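Local coordinates for phosphotriesterase homology protein (Escherichia coli, PDB 1BF6), which hydrolyses phosphorylated glyceryl acetates, as well as aromatic acetates and propionates, as a zinc-dependent member of the phosphotriesterase family, at residues 175-178 with 179-182. Numbering follows the deposited sequence.
Sequences GVDL and SRVT
Both donors of Ser179 come to one face of the Asp177 carboxylate and converge on OD1. Ser179 OG stands steeply above the plane, 2.9 Å from Asp177 OD1, while Ser179 N approaches the same oxygen on its anti side, only 28° out of plane, at 3.1 Å. With CG anti to the backbone N (chi1 -178°), the Asp177 carboxylate sits beside its own carbonyl carbon, where OD1 can meet Ser179. An alanine in place of Ser179 would remove the hydroxyl and is likely to leave OD1 with one of its two bonds from Ser179, that of the amide, and the carboxylate freer to turn. Along the backbone, Arg180 N hydrogen-bonds to Asp177 O (2.8 Å) and Val181 N to Leu178 O (3.1 Å). Arg180 lays CB and CG beside Asp177 O; its guanidinium group continues to Phe289, with a hydrogen bond from NH1 to the carbonyl O and a cation-pi contact. On the buried side Val176 CG1 meets Val181 CG2 at 3.6 Å, the two side chains crossing at about a right angle. This Asx turn leading into a short 3-10 turn thus joins helix 164-173 to strand 181-183 of the TIM barrel, and Gly175, Asp177 and Arg180 belong to a beta-D-glucose binding site.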
loop_
_atom_site.group_PDB
_atom_site.type_symbol
_atom_site.label_atom_id
_atom_site.label_comp_id
_atom_site.label_asym_id
_atom_site.label_seq_id
_atom_site.Cartn_x
_atom_site.Cartn_y
_atom_site.Cartn_z
ATOM N N GLY A 175 -2.501 -8.389 -20.046
ATOM C CA GLY A 175 -3.947 -8.229 -19.983
ATOM C C GLY A 175 -4.610 -7.499 -18.835
ATOM O O GLY A 175 -5.845 -7.526 -18.729
ATOM N N VAL A 176 -3.826 -6.844 -17.980
ATOM C CA VAL A 176 -4.401 -6.121 -16.848
ATOM C C VAL A 176 -4.882 -4.719 -17.236
ATOM O O VAL A 176 -4.173 -3.993 -17.932
ATOM C CB VAL A 176 -3.382 -6.015 -15.674
ATOM C CG1 VAL A 176 -3.980 -5.231 -14.510
ATOM C CG2 VAL A 176 -2.961 -7.412 -15.220
ATOM N N ASP A 177 -6.116 -4.393 -16.843
ATOM C CA ASP A 177 -6.717 -3.070 -17.074
ATOM C C ASP A 177 -5.992 -2.196 -16.039
ATOM O O ASP A 177 -6.189 -2.396 -14.835
ATOM C CB ASP A 177 -8.213 -3.127 -16.743
ATOM C CG ASP A 177 -8.942 -1.807 -17.008
ATOM O OD1 ASP A 177 -8.347 -0.723 -16.844
ATOM O OD2 ASP A 177 -10.140 -1.857 -17.368
ATOM N N LEU A 178 -5.160 -1.260 -16.502
ATOM C CA LEU A 178 -4.368 -0.422 -15.596
ATOM C C LEU A 178 -5.130 0.398 -14.559
ATOM O O LEU A 178 -4.538 0.840 -13.562
ATOM C CB LEU A 178 -3.356 0.437 -16.364
ATOM C CG LEU A 178 -2.317 -0.325 -17.206
ATOM C CD1 LEU A 178 -1.324 0.635 -17.833
ATOM C CD2 LEU A 178 -1.595 -1.361 -16.360
ATOM N N SER A 179 -6.439 0.564 -14.760
ATOM C CA SER A 179 -7.258 1.304 -13.803
ATOM C C SER A 179 -7.450 0.453 -12.546
ATOM O O SER A 179 -7.976 0.920 -11.535
ATOM C CB SER A 179 -8.618 1.674 -14.412
ATOM O OG SER A 179 -9.464 0.542 -14.532
ATOM N N ARG A 180 -7.024 -0.808 -12.624
ATOM C CA ARG A 180 -7.135 -1.730 -11.497
ATOM C C ARG A 180 -5.774 -1.914 -10.795
ATOM O O ARG A 180 -5.612 -2.790 -9.945
ATOM C CB ARG A 180 -7.711 -3.067 -11.970
ATOM C CG ARG A 180 -9.071 -2.937 -12.686
ATOM C CD ARG A 180 -10.146 -2.327 -11.767
ATOM N NE ARG A 180 -10.473 -3.204 -10.644
ATOM C CZ ARG A 180 -10.553 -2.820 -9.369
ATOM N NH1 ARG A 180 -10.340 -1.553 -9.022
ATOM N NH2 ARG A 180 -10.787 -3.723 -8.424
ATOM N N VAL A 181 -4.824 -1.049 -11.145
ATOM C CA VAL A 181 -3.475 -1.058 -10.573
ATOM C C VAL A 181 -3.180 0.295 -9.884
ATOM O O VAL A 181 -3.531 1.359 -10.402
ATOM C CB VAL A 181 -2.406 -1.261 -11.683
ATOM C CG1 VAL A 181 -0.994 -1.218 -11.094
ATOM C CG2 VAL A 181 -2.640 -2.589 -12.412
ATOM N N THR A 182 -2.556 0.236 -8.713
ATOM C CA THR A 182 -2.160 1.443 -7.988
ATOM C C THR A 182 -0.651 1.316 -7.701
ATOM O O THR A 182 -0.203 0.302 -7.168
ATOM C CB THR A 182 -2.997 1.657 -6.704
ATOM O OG1 THR A 182 -2.625 2.904 -6.105
ATOM C CG2 THR A 182 -2.818 0.523 -5.700
#